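Local coordinates for protein uroporphyrinogen-III C-methyltransferase (Pseudomonas denitrificans, PDB 1S4D) that transfers two methyl groups in succession from S-adenosyl-L-methionine to uroporphyrinogen III, giving precorrin-2 on the route to cobalamin and siroheme, at residues B[84-89]-B[114-119]; B[179-184]-B[240-245]; B[207-212]-B[219-224]. All blocks are in the same frame, centred on the assembly; numbering follows the deposited sequence.

How the interactions relate
Interaction 1 stands apart: its centre is about 32 Å from that of interaction 2 and about 38 Å from that of interaction 3, on the opposite side of the chain's centre. It is buried although far from that centre: two helices meet over a parallel sheet through aliphatic side chains and a histidine. Interactions 2 and 3 instead share one mixed sheet, where strands 241-245 and 206-211 are neighbours, and both are held mainly by backbone hydrogen bonds. Interaction 2 is buried in the middle of that sheet, whereas interaction 3 is its partly buried outer edge. Both touch S-adenosyl-L-homocysteine, with interaction 2 supplying hydrogen bonds to the ribose and interaction 3 lying beside the adenine.

Interaction 1: B[84-89]-B[114-119]; sequences RLVELA and LTLVEH
V86 carries this helix pair by splitting its two methyls between L116 and H119. With CG1 anti to the backbone N (chi1 169°), that methyl comes to 3.7 Å from H119 CB, meeting the imidazole obliquely. The other branch, V86 CG2, lies 3.6 Å from L116 CD1, the two side chains sliding past one another in opposite directions. Relative to V86, the H119 side chain runs across at about a right angle. L85 adds a lighter touch one residue earlier, with its CB 4.1 Å from L116 CD1. The close contacts are carbon against carbon, and most of the residues involved are buried. An alanine in place of V86 would probably open a gap between the helices, leaving L116 CD1 without its nearest neighbour across the contact and the H119 ring freer to turn.

Away from this packed patch the contact loosens toward solvent: H119, the first residue past the helix, is partly exposed, and E118 beside it is exposed, reaching back to helix 78-90 through a salt bridge with R79. T115, at the margin, is buried and its hydroxyl is satisfied by E111 O, while L114 and V117, on the far side of helix 109-118, pack against L255 and A254 of the second subunit.

The axes of the two short helical segments come within 9.8 Å and cross at -46°. Inward, L85 rests on strands 43-46 and 94-99, while L116 rests on V17 and L19 of strand 16-21. Two neighbouring helices laid over one face of the sheet are characteristic of the alpha/beta N-terminal domain of the tetrapyrrole methylases, with its parallel five-stranded sheet.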
loop_
_atom_site.group_PDB
_atom_site.type_symbol
_atom_site.label_atom_id
_atom_site.label_comp_id
_atom_site.label_asym_id
_atom_site.label_seq_id
_atom_site.Cartn_x
_atom_site.Cartn_y
_atom_site.Cartn_z
ATOM N N ARG B 84 11.223 -23.606 -5.983
ATOM C CA ARG B 84 11.278 -24.232 -4.661
ATOM C C ARG B 84 9.882 -24.211 -4.044
ATOM O O ARG B 84 9.458 -25.207 -3.433
ATOM C CB ARG B 84 12.362 -23.589 -3.753
ATOM C CG ARG B 84 12.100 -23.600 -2.229
ATOM C CD ARG B 84 13.025 -24.478 -1.336
ATOM N NE ARG B 84 12.725 -25.903 -1.433
ATOM C CZ ARG B 84 12.682 -26.788 -0.415
ATOM N NH1 ARG B 84 12.406 -28.054 -0.678
ATOM N NH2 ARG B 84 12.890 -26.455 0.849
ATOM N N LEU B 85 9.163 -23.096 -4.235
ATOM C CA LEU B 85 7.757 -22.993 -3.845
ATOM C C LEU B 85 6.920 -24.085 -4.507
ATOM O O LEU B 85 6.112 -24.742 -3.856
ATOM C CB LEU B 85 7.185 -21.615 -4.182
ATOM C CG LEU B 85 7.779 -20.409 -3.426
ATOM C CD1 LEU B 85 7.027 -19.111 -3.776
ATOM C CD2 LEU B 85 7.885 -20.644 -1.903
ATOM N N VAL B 86 7.142 -24.292 -5.795
ATOM C CA VAL B 86 6.472 -25.341 -6.529
ATOM C C VAL B 86 6.841 -26.715 -5.946
ATOM O O VAL B 86 5.986 -27.587 -5.831
ATOM C CB VAL B 86 6.778 -25.240 -8.052
ATOM C CG1 VAL B 86 6.310 -26.497 -8.824
ATOM C CG2 VAL B 86 6.140 -23.979 -8.631
ATOM N N GLU B 87 8.102 -26.897 -5.555
ATOM C CA GLU B 87 8.538 -28.203 -5.071
ATOM C C GLU B 87 7.867 -28.523 -3.725
ATOM O O GLU B 87 7.374 -29.636 -3.511
ATOM C CB GLU B 87 10.069 -28.291 -5.033
ATOM C CG GLU B 87 10.647 -29.386 -4.158
ATOM C CD GLU B 87 12.158 -29.272 -4.011
ATOM O OE1 GLU B 87 12.867 -29.975 -4.757
ATOM O OE2 GLU B 87 12.654 -28.489 -3.168
ATOM N N LEU B 88 7.822 -27.519 -2.853
ATOM C CA LEU B 88 7.148 -27.596 -1.557
ATOM C C LEU B 88 5.662 -27.893 -1.664
ATOM O O LEU B 88 5.132 -28.711 -0.906
ATOM C CB LEU B 88 7.368 -26.291 -0.791
ATOM C CG LEU B 88 8.827 -26.107 -0.353
ATOM C CD1 LEU B 88 9.097 -24.642 -0.030
ATOM C CD2 LEU B 88 9.193 -27.033 0.826
ATOM N N ALA B 89 5.002 -27.225 -2.609
ATOM C CA ALA B 89 3.583 -27.396 -2.843
ATOM C C ALA B 89 3.232 -28.778 -3.453
ATOM O O ALA B 89 2.320 -29.469 -2.981
ATOM C CB ALA B 89 3.079 -26.273 -3.696
ATOM N N LEU B 114 3.154 -16.259 -11.350
ATOM C CA LEU B 114 3.205 -16.710 -12.738
ATOM C C LEU B 114 3.866 -18.075 -12.824
ATOM O O LEU B 114 3.387 -18.963 -13.533
ATOM C CB LEU B 114 3.962 -15.706 -13.585
ATOM C CG LEU B 114 3.345 -15.038 -14.813
ATOM C CD1 LEU B 114 1.830 -14.813 -14.740
ATOM C CD2 LEU B 114 4.108 -13.720 -15.087
ATOM N N THR B 115 4.951 -18.254 -12.079
ATOM C CA THR B 115 5.606 -19.545 -11.998
ATOM C C THR B 115 4.668 -20.574 -11.376
ATOM O O THR B 115 4.536 -21.687 -11.897
ATOM C CB THR B 115 6.919 -19.435 -11.205
ATOM O OG1 THR B 115 7.786 -18.499 -11.859
ATOM C CG2 THR B 115 7.700 -20.733 -11.271
ATOM N N LEU B 116 4.004 -20.202 -10.279
ATOM C CA LEU B 116 2.999 -21.080 -9.670
ATOM C C LEU B 116 1.950 -21.568 -10.717
ATOM O O LEU B 116 1.722 -22.771 -10.864
ATOM C CB LEU B 116 2.354 -20.407 -8.457
ATOM C CG LEU B 116 2.937 -20.578 -7.032
ATOM C CD1 LEU B 116 4.206 -21.423 -6.922
ATOM C CD2 LEU B 116 3.148 -19.251 -6.325
ATOM N N VAL B 117 1.362 -20.643 -11.473
ATOM C CA VAL B 117 0.375 -21.000 -12.479
ATOM C C VAL B 117 0.919 -21.989 -13.536
ATOM O O VAL B 117 0.309 -23.031 -13.794
ATOM C CB VAL B 117 -0.227 -19.752 -13.140
ATOM C CG1 VAL B 117 -1.067 -20.145 -14.336
ATOM C CG2 VAL B 117 -1.059 -18.987 -12.131
ATOM N N GLU B 118 2.073 -21.656 -14.115
ATOM C CA GLU B 118 2.779 -22.492 -15.079
ATOM C C GLU B 118 2.882 -23.960 -14.634
ATOM O O GLU B 118 2.775 -24.873 -15.453
ATOM C CB GLU B 118 4.172 -21.877 -15.308
ATOM C CG GLU B 118 5.202 -22.657 -16.127
ATOM C CD GLU B 118 6.599 -22.060 -15.966
ATOM O OE1 GLU B 118 6.708 -20.866 -15.582
ATOM O OE2 GLU B 118 7.604 -22.770 -16.195
ATOM N N HIS B 119 3.075 -24.183 -13.338
ATOM C CA HIS B 119 3.277 -25.531 -12.811
ATOM C C HIS B 119 2.044 -26.063 -12.094
ATOM O O HIS B 119 2.143 -27.026 -11.322
ATOM C CB HIS B 119 4.482 -25.580 -11.873
ATOM C CG HIS B 119 5.757 -25.103 -12.494
ATOM N ND1 HIS B 119 6.708 -25.966 -12.997
ATOM C CD2 HIS B 119 6.244 -23.853 -12.682
ATOM C CE1 HIS B 119 7.722 -25.271 -13.477
ATOM N NE2 HIS B 119 7.467 -23.985 -13.295
#

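Interaction 2: B[179-184]-B[240-245]; sequences VIVMYM and PAIVVV. With SAH (S-adenosyl-L-homocysteine), chain Q.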
loop_
_atom_site.group_PDB
_atom_site.type_symbol
_atom_site.label_atom_id
_atom_site.label_comp_id
_atom_site.label_asym_id
_atom_site.label_seq_id
_atom_site.Cartn_x
_atom_site.Cartn_y
_atom_site.Cartn_z
ATOM N N VAL B 179 4.533 14.792 -5.279
ATOM C CA VAL B 179 5.290 13.825 -4.457
ATOM C C VAL B 179 5.828 12.602 -5.208
ATOM O O VAL B 179 5.119 12.022 -6.028
ATOM C CB VAL B 179 4.457 13.375 -3.235
ATOM C CG1 VAL B 179 5.200 12.303 -2.414
ATOM C CG2 VAL B 179 4.124 14.608 -2.377
ATOM N N ILE B 180 7.110 12.250 -4.982
ATOM C CA ILE B 180 7.694 11.029 -5.556
ATOM C C ILE B 180 8.154 10.165 -4.410
ATOM O O ILE B 180 8.777 10.667 -3.464
ATOM C CB ILE B 180 8.948 11.318 -6.443
ATOM C CG1 ILE B 180 8.776 12.552 -7.353
ATOM C CG2 ILE B 180 9.349 10.082 -7.223
ATOM C CD1 ILE B 180 7.874 12.362 -8.448
ATOM N N VAL B 181 7.867 8.870 -4.499
ATOM C CA VAL B 181 8.242 7.934 -3.455
ATOM C C VAL B 181 9.109 6.846 -4.076
ATOM O O VAL B 181 8.684 6.141 -5.002
ATOM C CB VAL B 181 6.998 7.306 -2.777
ATOM C CG1 VAL B 181 7.410 6.121 -1.844
ATOM C CG2 VAL B 181 6.128 8.391 -2.071
ATOM N N MET B 182 10.323 6.704 -3.574
ATOM C CA MET B 182 11.293 5.899 -4.281
ATOM C C MET B 182 11.776 4.729 -3.443
ATOM O O MET B 182 12.194 4.918 -2.296
ATOM C CB MET B 182 12.460 6.774 -4.736
ATOM C CG MET B 182 12.017 8.104 -5.294
ATOM S SD MET B 182 13.286 8.810 -6.316
ATOM C CE MET B 182 14.394 9.537 -5.075
ATOM N N TYR B 183 11.683 3.540 -4.049
ATOM C CA TYR B 183 12.125 2.256 -3.522
ATOM C C TYR B 183 13.497 1.958 -4.118
ATOM O O TYR B 183 13.778 2.369 -5.240
ATOM C CB TYR B 183 11.159 1.154 -3.976
ATOM C CG TYR B 183 9.803 1.158 -3.285
ATOM C CD1 TYR B 183 8.778 2.059 -3.666
ATOM C CD2 TYR B 183 9.529 0.242 -2.279
ATOM C CE1 TYR B 183 7.534 2.061 -3.026
ATOM C CE2 TYR B 183 8.308 0.230 -1.651
ATOM C CZ TYR B 183 7.321 1.141 -2.015
ATOM O OH TYR B 183 6.130 1.089 -1.335
ATOM N N MET B 184 14.361 1.263 -3.369
ATOM C CA MET B 184 15.683 0.854 -3.864
ATOM C C MET B 184 16.430 1.947 -4.621
ATOM O O MET B 184 16.931 1.712 -5.713
ATOM C CB MET B 184 15.579 -0.393 -4.738
ATOM C CG MET B 184 14.735 -1.494 -4.106
ATOM S SD MET B 184 14.509 -2.858 -5.217
ATOM C CE MET B 184 12.845 -2.555 -5.753
ATOM N N PRO B 240 17.394 -1.028 4.201
ATOM C CA PRO B 240 16.333 -0.553 3.297
ATOM C C PRO B 240 15.856 0.864 3.675
ATOM O O PRO B 240 15.766 1.164 4.854
ATOM C CB PRO B 240 15.226 -1.582 3.491
ATOM C CG PRO B 240 15.436 -2.074 4.953
ATOM C CD PRO B 240 16.892 -1.929 5.258
ATOM N N ALA B 241 15.576 1.715 2.690
ATOM C CA ALA B 241 15.104 3.063 2.942
ATOM C C ALA B 241 14.056 3.445 1.923
ATOM O O ALA B 241 14.087 2.989 0.795
ATOM C CB ALA B 241 16.265 4.055 2.890
ATOM N N ILE B 242 13.112 4.280 2.306
ATOM C CA ILE B 242 12.247 4.846 1.299
ATOM C C ILE B 242 12.663 6.312 1.177
ATOM O O ILE B 242 12.834 6.991 2.193
ATOM C CB ILE B 242 10.769 4.701 1.730
ATOM C CG1 ILE B 242 10.287 3.263 1.531
ATOM C CG2 ILE B 242 9.875 5.752 1.025
ATOM C CD1 ILE B 242 9.897 2.932 0.103
ATOM N N VAL B 243 12.847 6.792 -0.050
ATOM C CA VAL B 243 13.142 8.196 -0.281
ATOM C C VAL B 243 11.931 8.921 -0.860
ATOM O O VAL B 243 11.452 8.573 -1.960
ATOM C CB VAL B 243 14.272 8.384 -1.263
ATOM C CG1 VAL B 243 14.726 9.842 -1.234
ATOM C CG2 VAL B 243 15.427 7.426 -0.960
ATOM N N VAL B 244 11.443 9.917 -0.119
ATOM C CA VAL B 244 10.248 10.679 -0.495
ATOM C C VAL B 244 10.635 12.099 -0.839
ATOM O O VAL B 244 11.369 12.751 -0.095
ATOM C CB VAL B 244 9.155 10.667 0.650
ATOM C CG1 VAL B 244 9.721 11.205 1.970
ATOM C CG2 VAL B 244 7.888 11.432 0.248
ATOM N N VAL B 245 10.124 12.574 -1.959
ATOM C CA VAL B 245 10.418 13.906 -2.452
ATOM C C VAL B 245 9.125 14.730 -2.424
ATOM O O VAL B 245 8.033 14.243 -2.836
ATOM C CB VAL B 245 10.984 13.818 -3.883
ATOM C CG1 VAL B 245 11.320 15.189 -4.426
ATOM C CG2 VAL B 245 12.230 12.906 -3.913
HETATM N N SAH Q . 7.311 -5.235 -1.622
HETATM C CA SAH Q . 8.057 -4.344 -0.750
HETATM C CB SAH Q . 9.261 -3.785 -1.488
HETATM C CG SAH Q . 10.465 -4.708 -1.492
HETATM S SD SAH Q . 11.794 -4.263 -2.641
HETATM C C SAH Q . 7.154 -3.248 -0.172
HETATM O O SAH Q . 5.963 -3.163 -0.466
HETATM O OXT SAH Q . 7.552 -2.407 0.629
HETATM C "C5'" SAH Q . 12.814 -3.659 -1.255
HETATM C "C4'" SAH Q . 12.796 -2.153 -0.966
HETATM O "O4'" SAH Q . 11.674 -1.780 -0.193
HETATM C "C3'" SAH Q . 13.956 -1.609 -0.137
HETATM O "O3'" SAH Q . 15.173 -1.470 -0.818
HETATM C "C2'" SAH Q . 13.415 -0.295 0.399
HETATM O "O2'" SAH Q . 13.432 0.761 -0.539
HETATM C "C1'" SAH Q . 11.966 -0.677 0.647
HETATM N N9 SAH Q . 11.682 -1.057 2.050
HETATM C C8 SAH Q . 11.227 -2.275 2.436
HETATM N N7 SAH Q . 11.061 -2.277 3.761
HETATM C C5 SAH Q . 11.407 -1.084 4.252
HETATM C C6 SAH Q . 11.414 -0.567 5.549
HETATM N N6 SAH Q . 11.019 -1.300 6.574
HETATM N N1 SAH Q . 11.832 0.733 5.756
HETATM C C2 SAH Q . 12.218 1.500 4.677
HETATM N N3 SAH Q . 12.208 0.984 3.393
HETATM C C4 SAH Q . 11.804 -0.291 3.178
HETATM O O HOH W 1 15.060 4.113 -1.767
#
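Y183 sets its CG beside its own backbone N and anti to the carbonyl carbon (chi1 -73°), while I242 swings CD1 round with chi2 at -81°, and the two groups meet as methyl over ring. I242 CD1 sits 3.5 Å from the ring centroid, only 11° off the normal, a CH-pi contact over the middle of the face. The phenol is fixed at its far end too, where OH is hydrogen-bonded to T130 OG1 and the backbone N of G132. Behind this pair, I242 CG2 lies 3.8 Å from V181 CG1. On the other face of the sheet the M182 chain bends at its last torsion, bringing CE to 3.9 Å from V243 CG1 and close to V245 as well.

The backbones form an antiparallel pair at the heart of the mixed five-stranded sheet of the C-terminal domain, flanked by strand 151-156 beyond 179-183 and strand 206-211 beyond 241-245. I180 with V245 and M182 with V243 are the hydrogen-bonded pairs, two bonds each; V181 with V244 is a non-hydrogen-bonded pair between them.

Where the strands part, a water takes over, donating to M182 O and A241 O. Here the S-adenosyl-L-homocysteine ribose enters. Its O2' accepts a nearly straight bond from M184 N at 3.0 Å and donates to A241 O at 2.7 Å, so this single hydroxyl links the two segments. I242 CG1 lies 3.5 Å from the adenine N3, and P240 CB packs 3.7 Å from the adenine C4. M184 reaches the ligand's thioether: bent at its last torsion, the side chain places CE 3.7 Å from SAH SD.

Interaction 3: B[207-212]-B[219-224]; sequences VAFVCN and AVLETT. With SAH (S-adenosyl-L-homocysteine), chain Q.
F209 and L221 are paired across a beta hairpin whose second strand, 219-224, is the outermost of the mixed sheet within this chain. Their side chains lie side by side and point the same way, with F209 CD2 4.0 Å from L221 CD2. T223 closes in on the same face: its CG2 stands at the edge of the phenyl ring, 4.0 Å from F209 CE2, and 3.7 Å from V207 CG1. On the reverse face V210 CG1 and V220 CG2 pair more loosely at 4.2 Å.

Six backbone hydrogen bonds sew the strands together. The straightest runs from C211 N to A219 O, 2.8 Å long. Toward the other end V207 N approaches T223 O from well above the carbonyl plane, and the return bond, T223 N to V207 O, is weak.

Further out, helix 225-235 backs the face that F209 lies on, through A228 and V232, while R252 touches V220 and E222 on the other face. T223 OG1, anti to its backbone N (chi1 -163°), is hydrogen-bonded to D231 of that helix, with CG2, between the backbone N and the carbonyl carbon, toward the ring edge. Strand 241-245 flanks 207-211 on its inner side, bonding A208 and V210, and at the ligand end V210 O sits 3.3 Å from the adenine C2 of S-adenosyl-L-homocysteine.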
loop_
_atom_site.group_PDB
_atom_site.type_symbol
_atom_site.label_atom_id
_atom_site.label_comp_id
_atom_site.label_asym_id
_atom_site.label_seq_id
_atom_site.Cartn_x
_atom_site.Cartn_y
_atom_site.Cartn_z
ATOM N N VAL B 207 13.284 16.617 0.877
ATOM C CA VAL B 207 13.459 15.189 0.645
ATOM C C VAL B 207 13.621 14.557 2.045
ATOM O O VAL B 207 14.234 15.149 2.936
ATOM C CB VAL B 207 14.742 14.966 -0.217
ATOM C CG1 VAL B 207 15.265 13.551 -0.139
ATOM C CG2 VAL B 207 14.508 15.371 -1.653
ATOM N N ALA B 208 13.052 13.375 2.251
ATOM C CA ALA B 208 13.315 12.621 3.480
ATOM C C ALA B 208 13.732 11.209 3.116
ATOM O O ALA B 208 13.273 10.665 2.112
ATOM C CB ALA B 208 12.103 12.600 4.394
ATOM N N PHE B 209 14.628 10.638 3.920
ATOM C CA PHE B 209 15.033 9.246 3.809
ATOM C C PHE B 209 14.465 8.612 5.047
ATOM O O PHE B 209 14.634 9.151 6.156
ATOM C CB PHE B 209 16.568 9.112 3.848
ATOM C CG PHE B 209 17.255 9.511 2.573
ATOM C CD1 PHE B 209 17.741 8.544 1.707
ATOM C CD2 PHE B 209 17.416 10.864 2.243
ATOM C CE1 PHE B 209 18.358 8.904 0.514
ATOM C CE2 PHE B 209 18.035 11.247 1.053
ATOM C CZ PHE B 209 18.512 10.267 0.181
ATOM N N VAL B 210 13.786 7.483 4.881
ATOM C CA VAL B 210 13.287 6.739 6.028
ATOM C C VAL B 210 13.854 5.323 5.969
ATOM O O VAL B 210 13.478 4.517 5.106
ATOM C CB VAL B 210 11.727 6.750 6.107
ATOM C CG1 VAL B 210 11.247 6.161 7.425
ATOM C CG2 VAL B 210 11.156 8.175 5.935
ATOM N N CYS B 211 14.771 5.035 6.885
ATOM C CA CYS B 211 15.426 3.735 6.942
ATOM C C CYS B 211 14.798 2.853 7.979
ATOM O O CYS B 211 14.570 3.283 9.125
ATOM C CB CYS B 211 16.916 3.882 7.249
ATOM S SG CYS B 211 17.770 4.890 6.009
ATOM N N ASN B 212 14.515 1.614 7.578
ATOM C CA ASN B 212 13.945 0.653 8.490
ATOM C C ASN B 212 12.670 1.244 9.089
ATOM O O ASN B 212 12.452 1.168 10.305
ATOM C CB ASN B 212 14.961 0.315 9.586
ATOM C CG ASN B 212 16.257 -0.199 9.026
ATOM O OD1 ASN B 212 16.306 -1.304 8.507
ATOM N ND2 ASN B 212 17.304 0.604 9.097
ATOM N N ALA B 219 15.172 5.394 11.355
ATOM C CA ALA B 219 15.982 6.591 11.296
ATOM C C ALA B 219 15.538 7.402 10.094
ATOM O O ALA B 219 15.241 6.840 9.031
ATOM C CB ALA B 219 17.458 6.229 11.197
ATOM N N VAL B 220 15.470 8.718 10.284
ATOM C CA VAL B 220 14.957 9.621 9.273
ATOM C C VAL B 220 15.943 10.747 9.091
ATOM O O VAL B 220 16.435 11.287 10.056
ATOM C CB VAL B 220 13.600 10.253 9.667
ATOM C CG1 VAL B 220 13.106 11.182 8.569
ATOM C CG2 VAL B 220 12.572 9.211 9.929
ATOM N N LEU B 221 16.218 11.093 7.842
ATOM C CA LEU B 221 16.990 12.257 7.508
ATOM C C LEU B 221 16.181 13.140 6.553
ATOM O O LEU B 221 15.753 12.696 5.492
ATOM C CB LEU B 221 18.303 11.824 6.854
ATOM C CG LEU B 221 19.051 12.833 5.959
ATOM C CD1 LEU B 221 19.735 13.961 6.785
ATOM C CD2 LEU B 221 20.040 12.136 5.034
ATOM N N GLU B 222 15.972 14.387 6.944
ATOM C CA GLU B 222 15.500 15.400 6.013
ATOM C C GLU B 222 16.651 16.238 5.541
ATOM O O GLU B 222 17.618 16.483 6.268
ATOM C CB GLU B 222 14.464 16.338 6.611
ATOM C CG GLU B 222 13.797 15.795 7.845
ATOM C CD GLU B 222 12.608 16.613 8.268
ATOM O OE1 GLU B 222 12.424 17.780 7.828
ATOM O OE2 GLU B 222 11.852 16.080 9.071
ATOM N N THR B 223 16.432 16.712 4.327
ATOM C CA THR B 223 17.438 17.177 3.404
ATOM C C THR B 223 16.727 17.817 2.200
ATOM O O THR B 223 15.526 18.078 2.249
ATOM C CB THR B 223 18.419 16.034 3.024
ATOM O OG1 THR B 223 19.583 16.644 2.441
ATOM C CG2 THR B 223 17.898 15.135 1.906
ATOM N N THR B 224 17.438 17.988 1.085
ATOM C CA THR B 224 16.873 18.510 -0.153
ATOM C C THR B 224 17.435 17.694 -1.299
ATOM O O THR B 224 18.336 16.876 -1.077
ATOM C CB THR B 224 17.247 19.983 -0.348
ATOM O OG1 THR B 224 18.679 20.100 -0.399
ATOM C CG2 THR B 224 16.806 20.829 0.844
HETATM N N SAH Q . 7.311 -5.235 -1.622
HETATM C CA SAH Q . 8.057 -4.344 -0.750
HETATM C CB SAH Q . 9.261 -3.785 -1.488
HETATM C CG SAH Q . 10.465 -4.708 -1.492
HETATM S SD SAH Q . 11.794 -4.263 -2.641
HETATM C C SAH Q . 7.154 -3.248 -0.172
HETATM O O SAH Q . 5.963 -3.163 -0.466
HETATM O OXT SAH Q . 7.552 -2.407 0.629
HETATM C "C5'" SAH Q . 12.814 -3.659 -1.255
HETATM C "C4'" SAH Q . 12.796 -2.153 -0.966
HETATM O "O4'" SAH Q . 11.674 -1.780 -0.193
HETATM C "C3'" SAH Q . 13.956 -1.609 -0.137
HETATM O "O3'" SAH Q . 15.173 -1.470 -0.818
HETATM C "C2'" SAH Q . 13.415 -0.295 0.399
HETATM O "O2'" SAH Q . 13.432 0.761 -0.539
HETATM C "C1'" SAH Q . 11.966 -0.677 0.647
HETATM N N9 SAH Q . 11.682 -1.057 2.050
HETATM C C8 SAH Q . 11.227 -2.275 2.436
HETATM N N7 SAH Q . 11.061 -2.277 3.761
HETATM C C5 SAH Q . 11.407 -1.084 4.252
HETATM C C6 SAH Q . 11.414 -0.567 5.549
HETATM N N6 SAH Q . 11.019 -1.300 6.574
HETATM N N1 SAH Q . 11.832 0.733 5.756
HETATM C C2 SAH Q . 12.218 1.500 4.677
HETATM N N3 SAH Q . 12.208 0.984 3.393
HETATM C C4 SAH Q . 11.804 -0.291 3.178
#